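Uroporphyrinogen III synthase (Thermus thermophilus, PDB 1WCW) probably catalyses the closure of linear hydroxymethylbilane, with inversion of its last pyrrole ring, to uroporphyrinogen III, the common precursor of the natural tetrapyrroles. Local coordinates at residues 93-98 / 125-130; 137-142 / 163-168; 211-216 / 232-237. All blocks are in the same frame, centred on the assembly; numbering follows the deposited sequence.

Contact 1: residues 93-98 / 125-130; sequences FRLARG and PLLPQG
Leu95 fits its forked end around the carbonyl oxygen of Leu126, with CD1 lying 3.5 Å and CD2 3.6 Å from Leu126 O. The same CD1 meets Leu127 CD2 at 3.6 Å, the two side chains crossing at about a right angle, while CD2 rests 4.0 Å from Leu126 CB. One residue pair away, Phe93 and Pro128 meet tip to tip, ring atom CE2 reaching Pro128 CG at 3.6 Å. CG of Phe93 stands anti to its backbone N (chi1 -176°), which carries the ring off the strand toward Pro128, with the CE2 edge near Leu126 O. An alanine in place of Leu95 would probably open a gap beside Leu127 CD2 and around Leu126 O, where the two methyls had been. Further out, backbone bonds to strand 62-65 hold Phe93 and Leu95 in the mixed sheet. Leu127 also packs on Leu64 and on helix 144-152, and Ala114 touches both Leu95 and Leu126. The loop that leads from helix 120-123 to strand 132-137 is thus laid against one side of strand 93-96. Carbon groups surround a backbone carbonyl oxygen here, and no hydrogen bond across the segments fixes them.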
loop_
_atom_site.group_PDB
_atom_site.type_symbol
_atom_site.label_atom_id
_atom_site.label_comp_id
_atom_site.label_asym_id
_atom_site.label_seq_id
_atom_site.Cartn_x
_atom_site.Cartn_y
_atom_site.Cartn_z
ATOM N N PHE A 93 -10.169 -20.376 6.841
ATOM C CA PHE A 93 -9.018 -20.547 5.951
ATOM C C PHE A 93 -8.482 -19.097 5.849
ATOM O O PHE A 93 -9.229 -18.187 5.456
ATOM C CB PHE A 93 -9.447 -21.066 4.588
ATOM C CG PHE A 93 -8.331 -21.361 3.664
ATOM C CD1 PHE A 93 -7.521 -22.492 3.865
ATOM C CD2 PHE A 93 -8.065 -20.534 2.615
ATOM C CE1 PHE A 93 -6.445 -22.759 2.967
ATOM C CE2 PHE A 93 -6.969 -20.806 1.735
ATOM C CZ PHE A 93 -6.165 -21.955 1.941
ATOM N N ARG A 94 -7.225 -18.909 6.168
ATOM C CA ARG A 94 -6.662 -17.567 6.239
ATOM C C ARG A 94 -5.683 -17.302 5.153
ATOM O O ARG A 94 -4.701 -18.058 4.987
ATOM C CB ARG A 94 -6.007 -17.393 7.593
ATOM C CG ARG A 94 -6.959 -17.521 8.785
ATOM C CD ARG A 94 -6.224 -17.327 10.133
ATOM N NE ARG A 94 -5.183 -18.299 10.391
ATOM C CZ ARG A 94 -5.414 -19.536 10.838
ATOM N NH1 ARG A 94 -4.342 -20.329 11.032
ATOM N NH2 ARG A 94 -6.659 -19.967 11.074
ATOM N N LEU A 95 -5.893 -16.226 4.407
ATOM C CA LEU A 95 -4.983 -15.784 3.370
ATOM C C LEU A 95 -4.384 -14.440 3.653
ATOM O O LEU A 95 -5.093 -13.541 4.186
ATOM C CB LEU A 95 -5.696 -15.654 2.056
ATOM C CG LEU A 95 -6.181 -16.943 1.437
ATOM C CD1 LEU A 95 -7.015 -16.653 0.230
ATOM C CD2 LEU A 95 -4.972 -17.874 1.056
ATOM N N ALA A 96 -3.118 -14.243 3.357
ATOM C CA ALA A 96 -2.514 -12.892 3.502
ATOM C C ALA A 96 -2.041 -12.491 2.132
ATOM O O ALA A 96 -1.433 -13.263 1.398
ATOM C CB ALA A 96 -1.400 -12.965 4.459
ATOM N N ARG A 97 -2.336 -11.258 1.740
ATOM C CA ARG A 97 -1.921 -10.788 0.427
ATOM C C ARG A 97 -0.397 -10.753 0.311
ATOM O O ARG A 97 0.118 -11.050 -0.771
ATOM C CB ARG A 97 -2.490 -9.384 0.169
ATOM C CG ARG A 97 -2.163 -8.854 -1.222
ATOM C CD ARG A 97 -2.743 -7.439 -1.434
ATOM N NE ARG A 97 -2.242 -6.459 -0.495
ATOM C CZ ARG A 97 -2.550 -5.155 -0.525
ATOM N NH1 ARG A 97 -3.329 -4.685 -1.468
ATOM N NH2 ARG A 97 -2.094 -4.396 0.451
ATOM N N GLY A 98 0.309 -10.444 1.385
ATOM C CA GLY A 98 1.765 -10.330 1.318
ATOM C C GLY A 98 2.372 -10.534 2.682
ATOM O O GLY A 98 1.667 -10.821 3.649
ATOM N N PRO A 125 -4.567 -18.007 -7.456
ATOM C CA PRO A 125 -4.401 -19.476 -7.271
ATOM C C PRO A 125 -4.555 -19.950 -5.870
ATOM O O PRO A 125 -4.641 -21.172 -5.581
ATOM C CB PRO A 125 -3.015 -19.740 -7.836
ATOM C CG PRO A 125 -2.256 -18.449 -7.527
ATOM C CD PRO A 125 -3.284 -17.361 -7.852
ATOM N N LEU A 126 -4.628 -18.999 -4.940
ATOM C CA LEU A 126 -4.769 -19.311 -3.532
ATOM C C LEU A 126 -6.207 -19.118 -3.096
ATOM O O LEU A 126 -6.463 -19.346 -1.888
ATOM C CB LEU A 126 -3.835 -18.378 -2.718
ATOM C CG LEU A 126 -2.396 -18.301 -3.188
ATOM C CD1 LEU A 126 -1.614 -17.359 -2.199
ATOM C CD2 LEU A 126 -1.692 -19.678 -3.174
ATOM N N LEU A 127 -7.119 -18.640 -3.972
ATOM C CA LEU A 127 -8.498 -18.413 -3.565
ATOM C C LEU A 127 -9.228 -19.672 -3.899
ATOM O O LEU A 127 -9.467 -19.971 -5.092
ATOM C CB LEU A 127 -9.186 -17.254 -4.319
ATOM C CG LEU A 127 -8.686 -15.834 -4.133
ATOM C CD1 LEU A 127 -9.501 -14.896 -5.033
ATOM C CD2 LEU A 127 -8.759 -15.448 -2.698
ATOM N N PRO A 128 -9.673 -20.376 -2.880
ATOM C CA PRO A 128 -10.367 -21.650 -3.159
ATOM C C PRO A 128 -11.820 -21.551 -3.534
ATOM O O PRO A 128 -12.558 -20.677 -3.025
ATOM C CB PRO A 128 -10.208 -22.439 -1.852
ATOM C CG PRO A 128 -9.102 -21.674 -1.046
ATOM C CD PRO A 128 -9.328 -20.229 -1.457
ATOM N N GLN A 129 -12.251 -22.409 -4.454
ATOM C CA GLN A 129 -13.630 -22.500 -4.811
ATOM C C GLN A 129 -14.277 -22.976 -3.515
ATOM O O GLN A 129 -13.886 -24.016 -2.915
ATOM C CB GLN A 129 -13.769 -23.501 -5.922
ATOM C CG GLN A 129 -15.165 -23.417 -6.450
ATOM C CD GLN A 129 -15.444 -22.166 -7.358
ATOM O OE1 GLN A 129 -16.597 -21.660 -7.301
ATOM N NE2 GLN A 129 -14.503 -21.727 -8.191
ATOM N N GLY A 130 -15.312 -22.273 -3.073
ATOM C CA GLY A 130 -15.921 -22.610 -1.802
ATOM C C GLY A 130 -17.390 -22.236 -1.692
ATOM O O GLY A 130 -18.066 -22.025 -2.712
#

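Contact 2: residues 137-142 / 163-168; sequences QLYGKP and YRHLPD
The two-stranded antiparallel connector formed by strands 39-43 and 155-167 meets the loop leaving strand 132-137 where His165 N donates a hydrogen bond to Tyr139 O. The bond is short and nearly straight, 2.8 Å with an angle of 165° at the hydrogen, although the donor is tilted 29° from the carbonyl plane. Tyr139 O also receives a CA-H...O contact from Arg164 CA at 3.4 Å. A second contact of this kind runs the other way, from Tyr139 CA to Tyr163 O, a buried oxygen with no hydrogen-bond partner in the model. Gly140 lets the backbones come this close: its CA lies 4.0 Å from Arg164 CA, and a CB would clash with Arg164 CA and His165 N. At its backbone angles a CB would also be jammed against the carbonyl oxygen of Tyr139.

Tyr139 rests its CA over one face of the Tyr163 ring, and its CB lies 3.5 Å from Tyr163 CZ. CG of Tyr139, between the backbone N and the carbonyl carbon (chi1 50°), sends the ring off beside His165, with CD1 at the imidazole edge, while CB stays on Tyr163. Its phenol hydroxyl is hydrogen-bonded to Arg97, that of Tyr163 to Thr67. Tyr163 CE2 sits 3.5 Å above one face of the His165 ring, toward its rim. A water donates to His165 O at 2.7 Å and weakly to Gly140 O, spanning the two backbones. Ile193 of helix 192-201 touches both Tyr139 and His165, and a glycerol lies near the Tyr139 side chain. The arrangement belongs to the bilobal HemD fold, in which paired strands join two alpha/beta domains and the cleft between them is thought to hold the active site.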
loop_
_atom_site.group_PDB
_atom_site.type_symbol
_atom_site.label_atom_id
_atom_site.label_comp_id
_atom_site.label_asym_id
_atom_site.label_seq_id
_atom_site.Cartn_x
_atom_site.Cartn_y
_atom_site.Cartn_z
ATOM N N GLN A 137 -10.441 -7.877 4.542
ATOM C CA GLN A 137 -10.001 -6.667 5.223
ATOM C C GLN A 137 -9.446 -5.699 4.182
ATOM O O GLN A 137 -8.538 -6.046 3.409
ATOM C CB GLN A 137 -8.908 -7.042 6.207
ATOM C CG GLN A 137 -8.238 -5.840 6.913
ATOM C CD GLN A 137 -6.930 -5.433 6.231
ATOM O OE1 GLN A 137 -6.718 -4.242 5.903
ATOM N NE2 GLN A 137 -6.083 -6.357 6.047
ATOM N N LEU A 138 -10.000 -4.482 4.150
ATOM C CA LEU A 138 -9.671 -3.395 3.215
ATOM C C LEU A 138 -9.021 -2.239 3.963
ATOM O O LEU A 138 -8.906 -2.212 5.202
ATOM C CB LEU A 138 -10.987 -2.940 2.646
ATOM C CG LEU A 138 -11.768 -4.016 1.901
ATOM C CD1 LEU A 138 -13.208 -3.530 1.613
ATOM C CD2 LEU A 138 -11.012 -4.373 0.597
ATOM N N TYR A 139 -8.544 -1.291 3.168
ATOM C CA TYR A 139 -7.839 -0.130 3.680
ATOM C C TYR A 139 -8.251 1.161 2.960
ATOM O O TYR A 139 -7.488 2.112 2.927
ATOM C CB TYR A 139 -6.357 -0.330 3.610
ATOM C CG TYR A 139 -5.882 -0.797 2.280
ATOM C CD1 TYR A 139 -5.571 0.101 1.240
ATOM C CD2 TYR A 139 -5.710 -2.180 2.026
ATOM C CE1 TYR A 139 -5.078 -0.352 -0.035
ATOM C CE2 TYR A 139 -5.248 -2.637 0.817
ATOM C CZ TYR A 139 -4.925 -1.713 -0.220
ATOM O OH TYR A 139 -4.420 -2.121 -1.396
ATOM N N GLY A 140 -9.451 1.183 2.427
ATOM C CA GLY A 140 -10.006 2.411 1.825
ATOM C C GLY A 140 -10.018 2.518 0.322
ATOM O O GLY A 140 -10.694 3.367 -0.207
ATOM N N LYS A 141 -9.269 1.689 -0.370
ATOM C CA LYS A 141 -9.162 1.758 -1.835
ATOM C C LYS A 141 -9.891 0.531 -2.383
ATOM O O LYS A 141 -9.686 -0.590 -1.862
ATOM C CB LYS A 141 -7.696 1.701 -2.220
ATOM C CG LYS A 141 -7.333 2.001 -3.723
ATOM C CD LYS A 141 -7.167 3.476 -3.915
ATOM C CE LYS A 141 -6.528 3.859 -5.265
ATOM N NZ LYS A 141 -7.145 3.173 -6.482
ATOM N N PRO A 142 -10.708 0.661 -3.424
ATOM C CA PRO A 142 -11.406 -0.517 -3.951
ATOM C C PRO A 142 -10.415 -1.579 -4.422
ATOM O O PRO A 142 -9.371 -1.268 -4.973
ATOM C CB PRO A 142 -12.158 0.015 -5.175
ATOM C CG PRO A 142 -12.302 1.458 -4.914
ATOM C CD PRO A 142 -11.184 1.926 -4.056
ATOM N N TYR A 163 -9.573 1.127 8.683
ATOM C CA TYR A 163 -8.939 2.427 8.444
ATOM C C TYR A 163 -8.988 2.683 6.963
ATOM O O TYR A 163 -9.267 1.779 6.147
ATOM C CB TYR A 163 -7.509 2.476 8.968
ATOM C CG TYR A 163 -6.499 1.641 8.192
ATOM C CD1 TYR A 163 -6.387 0.280 8.393
ATOM C CD2 TYR A 163 -5.707 2.202 7.232
ATOM C CE1 TYR A 163 -5.503 -0.528 7.662
ATOM C CE2 TYR A 163 -4.815 1.433 6.487
ATOM C CZ TYR A 163 -4.710 0.077 6.711
ATOM O OH TYR A 163 -3.829 -0.704 5.990
ATOM N N ARG A 164 -8.712 3.922 6.582
ATOM C CA ARG A 164 -8.764 4.294 5.186
ATOM C C ARG A 164 -7.586 5.132 4.771
ATOM O O ARG A 164 -7.250 6.113 5.417
ATOM C CB ARG A 164 -9.987 5.160 4.873
ATOM C CG ARG A 164 -11.365 4.571 5.011
ATOM C CD ARG A 164 -12.375 5.710 4.765
ATOM N NE ARG A 164 -13.424 5.315 3.846
ATOM C CZ ARG A 164 -14.457 6.087 3.562
ATOM N NH1 ARG A 164 -15.386 5.666 2.714
ATOM N NH2 ARG A 164 -14.540 7.289 4.132
ATOM N N HIS A 165 -6.971 4.774 3.667
ATOM C CA HIS A 165 -5.971 5.642 3.019
ATOM C C HIS A 165 -6.815 6.372 2.006
ATOM O O HIS A 165 -7.619 5.759 1.272
ATOM C CB HIS A 165 -4.898 4.825 2.258
ATOM C CG HIS A 165 -3.895 4.259 3.147
ATOM N ND1 HIS A 165 -3.434 2.964 3.094
ATOM C CD2 HIS A 165 -3.243 4.835 4.183
ATOM C CE1 HIS A 165 -2.549 2.766 4.049
ATOM N NE2 HIS A 165 -2.416 3.889 4.729
ATOM N N LEU A 166 -6.667 7.685 1.962
ATOM C CA LEU A 166 -7.357 8.503 0.986
ATOM C C LEU A 166 -6.375 9.376 0.311
ATOM O O LEU A 166 -5.311 9.643 0.839
ATOM C CB LEU A 166 -8.254 9.480 1.701
ATOM C CG LEU A 166 -9.306 8.872 2.630
ATOM C CD1 LEU A 166 -9.891 9.924 3.579
ATOM C CD2 LEU A 166 -10.349 8.274 1.770
ATOM N N PRO A 167 -6.679 9.837 -0.875
ATOM C CA PRO A 167 -5.736 10.753 -1.543
ATOM C C PRO A 167 -5.723 12.095 -0.825
ATOM O O PRO A 167 -6.679 12.443 -0.066
ATOM C CB PRO A 167 -6.332 10.906 -2.944
ATOM C CG PRO A 167 -7.853 10.680 -2.720
ATOM C CD PRO A 167 -7.910 9.592 -1.647
ATOM N N ASP A 168 -4.629 12.833 -0.937
ATOM C CA ASP A 168 -4.584 14.230 -0.414
ATOM C C ASP A 168 -4.675 15.000 -1.760
ATOM O O ASP A 168 -3.641 15.297 -2.412
ATOM C CB ASP A 168 -3.238 14.477 0.277
ATOM C CG ASP A 168 -3.132 15.845 0.833
ATOM O OD1 ASP A 168 -3.763 16.740 0.272
ATOM O OD2 ASP A 168 -2.401 16.007 1.829
HETATM O O HOH W 1 -8.601 5.367 -1.239
#

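Contact 3: residues 211-216 / 232-237; sequences ALNTRV and WGVKPF
Asn213 and Val234 bring their CA atoms to 5.8 Å of each other where the last turn of helix 205-214 passes the loop that follows helix 223-231. That loop starts with a Schellman motif in which Gly233, at positive phi, is the C-prime residue and Val234 N returns to Leu229 O.

The amide of Asn213 grips the backbone on both sides of Val234. CG of Asn213 lies anti to its carbonyl carbon, beside the backbone N (chi1 -83°), which carries the amide to the loop. Its ND2 donates to Gly233 O over 2.9 Å, almost straight at 170° and close to the plane of both amides. Its OD1 accepts from Lys235 N at 3.2 Å, in the carbonyl plane but less straight, at 152°. Between these bonds Val234 CA comes within 3.4 Å of Asn213 OD1. On the inner side Leu212 CB packs against Val234 CG1 at 3.8 Å, while Val234 also touches Leu229 and Phe199. A water extends the link along the chain, donating to Leu212 O at 2.7 Å and to Lys235 O at 2.9 Å.

One primary amide therefore serves as a substitute peptide group, offering a donor and an acceptor to a backbone that has left the helix. Two bonds restrain rotation about chi2 of Asn213 and tie the helix end to the loop before strand 238-240, even though the asparagine itself lies at the surface.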
loop_
_atom_site.group_PDB
_atom_site.type_symbol
_atom_site.label_atom_id
_atom_site.label_comp_id
_atom_site.label_asym_id
_atom_site.label_seq_id
_atom_site.Cartn_x
_atom_site.Cartn_y
_atom_site.Cartn_z
ATOM N N ALA A 211 6.811 13.633 -17.718
ATOM C CA ALA A 211 7.759 14.166 -16.764
ATOM C C ALA A 211 8.526 13.048 -16.008
ATOM O O ALA A 211 9.738 13.139 -15.886
ATOM C CB ALA A 211 7.033 15.086 -15.800
ATOM N N LEU A 212 7.802 11.997 -15.569
ATOM C CA LEU A 212 8.440 10.894 -14.785
ATOM C C LEU A 212 9.245 9.941 -15.649
ATOM O O LEU A 212 10.030 9.175 -15.136
ATOM C CB LEU A 212 7.423 10.131 -13.962
ATOM C CG LEU A 212 6.892 10.990 -12.796
ATOM C CD1 LEU A 212 5.712 10.330 -12.170
ATOM C CD2 LEU A 212 7.960 11.261 -11.806
ATOM N N ASN A 213 9.088 9.981 -16.971
ATOM C CA ASN A 213 9.921 9.189 -17.853
ATOM C C ASN A 213 11.115 9.983 -18.384
ATOM O O ASN A 213 12.166 9.416 -18.600
ATOM C CB ASN A 213 9.126 8.706 -19.052
ATOM C CG ASN A 213 8.343 7.482 -18.760
ATOM O OD1 ASN A 213 8.731 6.680 -17.885
ATOM N ND2 ASN A 213 7.239 7.298 -19.456
ATOM N N THR A 214 10.977 11.283 -18.581
ATOM C CA THR A 214 12.031 12.026 -19.249
ATOM C C THR A 214 12.672 13.147 -18.540
ATOM O O THR A 214 13.688 13.618 -18.993
ATOM C CB THR A 214 11.488 12.545 -20.580
ATOM O OG1 THR A 214 10.616 13.628 -20.374
ATOM C CG2 THR A 214 10.761 11.444 -21.367
ATOM N N ARG A 215 12.117 13.593 -17.433
ATOM C CA ARG A 215 12.683 14.743 -16.722
ATOM C C ARG A 215 12.927 14.544 -15.232
ATOM O O ARG A 215 13.840 15.174 -14.674
ATOM C CB ARG A 215 11.815 16.000 -16.864
ATOM C CG ARG A 215 11.617 16.555 -18.307
ATOM C CD ARG A 215 10.575 17.688 -18.311
ATOM N NE ARG A 215 9.899 17.856 -17.030
ATOM C CZ ARG A 215 8.595 17.683 -16.851
ATOM N NH1 ARG A 215 8.062 17.835 -15.643
ATOM N NH2 ARG A 215 7.818 17.359 -17.881
ATOM N N VAL A 216 12.089 13.750 -14.556
ATOM C CA VAL A 216 12.264 13.497 -13.118
ATOM C C VAL A 216 12.417 11.998 -12.970
ATOM O O VAL A 216 11.596 11.235 -13.525
ATOM C CB VAL A 216 10.985 13.948 -12.402
ATOM C CG1 VAL A 216 11.088 13.591 -10.911
ATOM C CG2 VAL A 216 10.808 15.452 -12.571
ATOM N N TRP A 232 1.181 2.459 -15.203
ATOM C CA TRP A 232 0.812 3.785 -15.686
ATOM C C TRP A 232 1.742 4.235 -16.796
ATOM O O TRP A 232 1.668 5.396 -17.183
ATOM C CB TRP A 232 0.776 4.805 -14.550
ATOM C CG TRP A 232 -0.439 4.666 -13.696
ATOM C CD1 TRP A 232 -0.589 3.959 -12.486
ATOM C CD2 TRP A 232 -1.728 5.259 -13.941
ATOM N NE1 TRP A 232 -1.847 4.094 -12.005
ATOM C CE2 TRP A 232 -2.581 4.877 -12.872
ATOM C CE3 TRP A 232 -2.254 6.076 -14.958
ATOM C CZ2 TRP A 232 -3.916 5.292 -12.760
ATOM C CZ3 TRP A 232 -3.591 6.504 -14.848
ATOM C CH2 TRP A 232 -4.411 6.104 -13.764
ATOM N N GLY A 233 2.615 3.364 -17.288
ATOM C CA GLY A 233 3.487 3.762 -18.379
ATOM C C GLY A 233 4.764 4.453 -17.957
ATOM O O GLY A 233 5.406 5.120 -18.769
ATOM N N VAL A 234 5.175 4.330 -16.689
ATOM C CA VAL A 234 6.411 4.914 -16.212
ATOM C C VAL A 234 7.401 3.866 -15.790
ATOM O O VAL A 234 7.014 2.919 -15.078
ATOM C CB VAL A 234 6.128 5.845 -15.020
ATOM C CG1 VAL A 234 7.470 6.323 -14.403
ATOM C CG2 VAL A 234 5.265 7.028 -15.495
ATOM N N LYS A 235 8.617 3.896 -16.299
ATOM C CA LYS A 235 9.595 2.942 -15.855
ATOM C C LYS A 235 10.460 3.554 -14.734
ATOM O O LYS A 235 11.127 4.581 -14.958
ATOM C CB LYS A 235 10.524 2.580 -17.050
ATOM C CG LYS A 235 11.591 1.554 -16.691
ATOM C CD LYS A 235 12.557 1.404 -17.856
ATOM C CE LYS A 235 13.765 0.603 -17.506
ATOM N NZ LYS A 235 14.684 1.394 -16.654
ATOM N N PRO A 236 10.492 2.981 -13.536
ATOM C CA PRO A 236 11.321 3.558 -12.459
ATOM C C PRO A 236 12.763 3.595 -12.868
ATOM O O PRO A 236 13.271 2.632 -13.526
ATOM C CB PRO A 236 11.172 2.617 -11.303
ATOM C CG PRO A 236 9.999 1.765 -11.634
ATOM C CD PRO A 236 9.781 1.776 -13.112
ATOM N N PHE A 237 13.472 4.639 -12.482
ATOM C CA PHE A 237 14.877 4.725 -12.769
ATOM C C PHE A 237 15.578 3.762 -11.809
ATOM O O PHE A 237 16.630 3.162 -12.152
ATOM C CB PHE A 237 15.373 6.173 -12.486
ATOM C CG PHE A 237 16.853 6.354 -12.678
ATOM C CD1 PHE A 237 17.368 6.459 -13.959
ATOM C CD2 PHE A 237 17.700 6.403 -11.570
ATOM C CE1 PHE A 237 18.743 6.615 -14.151
ATOM C CE2 PHE A 237 19.094 6.555 -11.742
ATOM C CZ PHE A 237 19.594 6.661 -13.045
HETATM O O HOH W 2 11.604 7.263 -14.048
#

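Overall arrangement
The three contacts illustrate how chemistry follows place in a fold. All are partly buried, but contact 2 sits nearest the middle of the chain, its centre about 9 Å from that of the chain, against about 19 and 20 Å for the centres of contacts 1 and 3. Contacts 1 and 2 reach the same mixed sheet and touch through Arg97 and Tyr139. Contact 3 belongs with the parallel sheet, its centre about 34 Å from that of contact 1. Contact 1 has no hydrogen bond and is mostly apolar, with one carbonyl oxygen among the carbons; contact 2 combines close backbones with aromatic rings beside the domain connector; contact 3 backs a surface amide clasp with a small buried aliphatic patch.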